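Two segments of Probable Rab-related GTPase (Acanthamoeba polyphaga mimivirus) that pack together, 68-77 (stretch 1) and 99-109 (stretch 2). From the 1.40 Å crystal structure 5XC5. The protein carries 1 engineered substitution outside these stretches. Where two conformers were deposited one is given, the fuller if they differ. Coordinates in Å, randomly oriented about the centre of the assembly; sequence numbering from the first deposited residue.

Stretch 1 68-77: FRSITKMYYT
Stretch 2 99-109: YWINDLRINCH

Stretch 2 is helical through Asn 107, the helix having begun before Tyr 99; Cys 108 (phi/psi -146/129, chi1 174°, t) is the first residue to leave helical angles. In stretch 1, Phe 68 occupies the N-cap position, right before a short helix, 3-10 turns follow over 73-75, and Tyr 76 (-66/-42) precedes an extended Thr 77 (-64/143). The stretches run in broadly the same direction, Arg 69 at the Trp 100 end and Thr 77 at the Cys 108 end. The register is set by Tyr 76 CA to Leu 104 CA, 5.9 Å, and Thr 77 CA to Cys 108 CA, 4.9 Å.

Tyr 76, chi1 -71° (m) and chi2 -34°, lays its ring flat on the helix backbone: Leu 104 CA sits 4.0 Å from the Tyr 76 ring centroid, 4° off the normal, a CH-pi contact. Leu 104, chi1 t and chi2 p, brings CD1 to 3.7 Å from Tyr 76 CD1. Asn 107, chi1 m and chi2 -82°, places CB 3.6 Å from Tyr 76 CD2, while its ND2 donates to Asp 103 O (2.9 Å, 163°), which ties the amide back to its own helix.

The Tyr 76 hydroxyl reaches the edge of the indole, with OH 3.6 Å from Trp 100 CZ3. The CA-to-CB bond of Trp 100 (m, chi2 115°) points sideways, but its ring end comes nearer: Trp 100 CH2 lies over one face of the Arg 69 guanidinium, 3.4 Å from Arg 69 NE. Arg 69 chi1 is t, chi2 off-well at 129°, chi3 -47° (m), chi4 174°. No clear hydrogen bond crosses the interface (498 Å² buried, both sides summed); packing dominates.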

# COMPACT_ATOMS: atom_id res chain seq x y z
N PHE A 68 -15.07 -1.42 -9.68
CA PHE A 68 -13.88 -1.34 -10.51
C PHE A 68 -12.85 -2.42 -10.17
O PHE A 68 -11.71 -2.36 -10.64
CB PHE A 68 -13.27 0.06 -10.41
CG PHE A 68 -14.21 1.16 -10.86
CD1 PHE A 68 -14.95 1.04 -12.03
CD2 PHE A 68 -14.36 2.32 -10.11
CE1 PHE A 68 -15.81 2.05 -12.45
CE2 PHE A 68 -15.22 3.34 -10.52
CZ PHE A 68 -15.95 3.20 -11.70
N ARG A 69 -13.25 -3.44 -9.41
CA ARG A 69 -12.31 -4.51 -9.08
C ARG A 69 -11.83 -5.22 -10.33
O ARG A 69 -10.67 -5.66 -10.37
CB ARG A 69 -12.91 -5.49 -8.09
CG ARG A 69 -11.86 -6.28 -7.31
CD ARG A 69 -12.18 -6.17 -5.85
NE ARG A 69 -12.45 -4.79 -5.52
CZ ARG A 69 -12.87 -4.35 -4.34
NH1 ARG A 69 -13.08 -5.20 -3.35
NH2 ARG A 69 -13.07 -3.07 -4.17
N SER A 70 -12.68 -5.33 -11.35
CA SER A 70 -12.23 -6.05 -12.54
C SER A 70 -11.20 -5.27 -13.34
O SER A 70 -10.56 -5.86 -14.22
CB SER A 70 -13.41 -6.50 -13.42
OG SER A 70 -14.02 -5.40 -14.06
N ILE A 71 -11.00 -3.98 -13.05
CA ILE A 71 -9.85 -3.25 -13.56
C ILE A 71 -8.62 -3.56 -12.72
O ILE A 71 -7.56 -3.92 -13.24
CB ILE A 71 -10.11 -1.73 -13.57
CG1 ILE A 71 -11.33 -1.37 -14.40
CG2 ILE A 71 -8.86 -0.99 -14.07
CD1 ILE A 71 -11.68 0.12 -14.34
N THR A 72 -8.75 -3.41 -11.40
CA THR A 72 -7.63 -3.58 -10.49
C THR A 72 -7.00 -4.96 -10.64
O THR A 72 -5.77 -5.09 -10.58
CB THR A 72 -8.11 -3.32 -9.07
OG1 THR A 72 -8.46 -1.93 -8.97
CG2 THR A 72 -7.05 -3.67 -8.04
N LYS A 73 -7.83 -5.98 -10.86
CA LYS A 73 -7.34 -7.35 -11.00
C LYS A 73 -6.32 -7.47 -12.12
O LYS A 73 -5.40 -8.29 -12.03
CB LYS A 73 -8.55 -8.26 -11.26
CG LYS A 73 -8.21 -9.70 -11.59
CD LYS A 73 -9.47 -10.58 -11.67
CE LYS A 73 -10.08 -10.83 -10.29
NZ LYS A 73 -11.41 -11.52 -10.34
N MET A 74 -6.44 -6.66 -13.17
CA MET A 74 -5.54 -6.76 -14.32
C MET A 74 -4.15 -6.23 -14.04
O MET A 74 -3.28 -6.34 -14.91
CB MET A 74 -6.16 -6.05 -15.52
CG MET A 74 -7.48 -6.67 -15.98
SD MET A 74 -7.30 -8.41 -16.43
CE MET A 74 -6.23 -8.27 -17.85
N TYR A 75 -3.91 -5.68 -12.85
CA TYR A 75 -2.62 -5.12 -12.49
C TYR A 75 -1.86 -5.98 -11.49
O TYR A 75 -0.72 -5.63 -11.14
CB TYR A 75 -2.80 -3.67 -12.00
CG TYR A 75 -3.24 -2.80 -13.14
CD1 TYR A 75 -4.59 -2.65 -13.44
CD2 TYR A 75 -2.31 -2.20 -13.98
CE1 TYR A 75 -5.00 -1.89 -14.52
CE2 TYR A 75 -2.71 -1.45 -15.07
CZ TYR A 75 -4.06 -1.29 -15.34
OH TYR A 75 -4.46 -0.54 -16.42
N TYR A 76 -2.43 -7.10 -11.06
CA TYR A 76 -1.76 -7.97 -10.09
C TYR A 76 -0.51 -8.61 -10.68
O TYR A 76 0.51 -8.74 -9.99
CB TYR A 76 -2.70 -9.10 -9.65
CG TYR A 76 -3.86 -8.72 -8.77
CD1 TYR A 76 -3.77 -7.71 -7.82
CD2 TYR A 76 -5.06 -9.41 -8.87
CE1 TYR A 76 -4.85 -7.39 -7.01
CE2 TYR A 76 -6.13 -9.10 -8.06
CZ TYR A 76 -6.02 -8.10 -7.14
OH TYR A 76 -7.11 -7.78 -6.34
N THR A 77 -0.59 -9.07 -11.93
CA THR A 77 0.42 -9.97 -12.45
C THR A 77 1.78 -9.27 -12.52
O THR A 77 1.87 -8.07 -12.79
CB THR A 77 -0.00 -10.50 -13.82
OG1 THR A 77 0.94 -11.48 -14.27
CG2 THR A 77 -0.10 -9.38 -14.84
N TYR A 99 -8.89 -10.44 1.93
CA TYR A 99 -9.34 -10.81 0.59
C TYR A 99 -8.51 -10.16 -0.49
O TYR A 99 -8.30 -10.75 -1.56
CB TYR A 99 -10.84 -10.54 0.44
CG TYR A 99 -11.62 -11.22 1.55
CD1 TYR A 99 -11.89 -12.58 1.49
CD2 TYR A 99 -12.03 -10.51 2.67
CE1 TYR A 99 -12.59 -13.21 2.51
CE2 TYR A 99 -12.73 -11.13 3.69
CZ TYR A 99 -13.00 -12.48 3.61
OH TYR A 99 -13.69 -13.10 4.63
N TRP A 100 -7.99 -8.96 -0.23
CA TRP A 100 -7.06 -8.34 -1.17
C TRP A 100 -5.81 -9.20 -1.34
O TRP A 100 -5.35 -9.44 -2.46
CB TRP A 100 -6.67 -6.95 -0.68
CG TRP A 100 -7.72 -5.91 -0.91
CD1 TRP A 100 -8.41 -5.23 0.03
CD2 TRP A 100 -8.16 -5.42 -2.18
NE1 TRP A 100 -9.28 -4.35 -0.57
CE2 TRP A 100 -9.14 -4.44 -1.92
CE3 TRP A 100 -7.83 -5.72 -3.51
CZ2 TRP A 100 -9.80 -3.76 -2.94
CZ3 TRP A 100 -8.47 -5.04 -4.52
CH2 TRP A 100 -9.44 -4.06 -4.23
N ILE A 101 -5.24 -9.67 -0.22
CA ILE A 101 -4.04 -10.49 -0.27
C ILE A 101 -4.34 -11.83 -0.92
O ILE A 101 -3.58 -12.32 -1.76
CB ILE A 101 -3.44 -10.64 1.14
CG1 ILE A 101 -2.88 -9.30 1.63
CG2 ILE A 101 -2.35 -11.69 1.15
CD1 ILE A 101 -2.38 -9.35 3.06
N ASN A 102 -5.49 -12.42 -0.57
CA ASN A 102 -5.89 -13.69 -1.16
C ASN A 102 -6.01 -13.56 -2.67
O ASN A 102 -5.53 -14.42 -3.42
CB ASN A 102 -7.21 -14.14 -0.56
CG ASN A 102 -7.75 -15.38 -1.23
OD1 ASN A 102 -7.27 -16.49 -0.99
ND2 ASN A 102 -8.76 -15.20 -2.08
N ASP A 103 -6.65 -12.49 -3.14
CA ASP A 103 -6.86 -12.30 -4.57
C ASP A 103 -5.56 -12.04 -5.30
O ASP A 103 -5.34 -12.56 -6.40
CB ASP A 103 -7.83 -11.14 -4.78
CG ASP A 103 -9.25 -11.52 -4.46
OD1 ASP A 103 -9.47 -12.67 -4.04
OD2 ASP A 103 -10.15 -10.66 -4.63
N LEU A 104 -4.69 -11.21 -4.72
CA LEU A 104 -3.37 -11.01 -5.31
C LEU A 104 -2.66 -12.34 -5.49
O LEU A 104 -2.08 -12.61 -6.55
CB LEU A 104 -2.55 -10.07 -4.42
CG LEU A 104 -1.06 -9.93 -4.75
CD1 LEU A 104 -0.84 -9.27 -6.09
CD2 LEU A 104 -0.37 -9.13 -3.65
N ARG A 105 -2.71 -13.20 -4.47
CA ARG A 105 -1.94 -14.44 -4.54
C ARG A 105 -2.53 -15.45 -5.53
O ARG A 105 -1.77 -16.21 -6.13
CB ARG A 105 -1.76 -15.03 -3.14
CG ARG A 105 -0.67 -14.28 -2.36
CD ARG A 105 -0.68 -14.59 -0.88
NE ARG A 105 0.50 -14.03 -0.23
CZ ARG A 105 0.65 -13.91 1.09
NH1 ARG A 105 -0.32 -14.28 1.91
NH2 ARG A 105 1.76 -13.39 1.57
N ILE A 106 -3.84 -15.43 -5.74
CA ILE A 106 -4.46 -16.25 -6.78
C ILE A 106 -3.93 -15.85 -8.15
O ILE A 106 -3.73 -16.70 -9.03
CB ILE A 106 -5.99 -16.12 -6.72
CG1 ILE A 106 -6.54 -16.85 -5.50
CG2 ILE A 106 -6.64 -16.62 -8.02
CD1 ILE A 106 -7.98 -16.50 -5.20
N ASN A 107 -3.69 -14.57 -8.36
CA ASN A 107 -3.37 -14.05 -9.68
C ASN A 107 -1.89 -13.79 -9.91
O ASN A 107 -1.49 -13.54 -11.05
CB ASN A 107 -4.14 -12.75 -9.93
CG ASN A 107 -5.62 -12.99 -10.13
OD1 ASN A 107 -6.05 -13.33 -11.23
ND2 ASN A 107 -6.40 -12.82 -9.07
N CYS A 108 -1.07 -13.85 -8.87
CA CYS A 108 0.32 -13.46 -8.98
C CYS A 108 1.14 -14.36 -8.08
O CYS A 108 0.81 -14.51 -6.89
CB CYS A 108 0.50 -11.99 -8.57
SG CYS A 108 2.20 -11.41 -8.51
N HIS A 109 2.19 -14.95 -8.63
CA HIS A 109 3.11 -15.77 -7.86
C HIS A 109 4.46 -15.09 -7.65
O HIS A 109 5.34 -15.69 -7.02
CB HIS A 109 3.30 -17.13 -8.54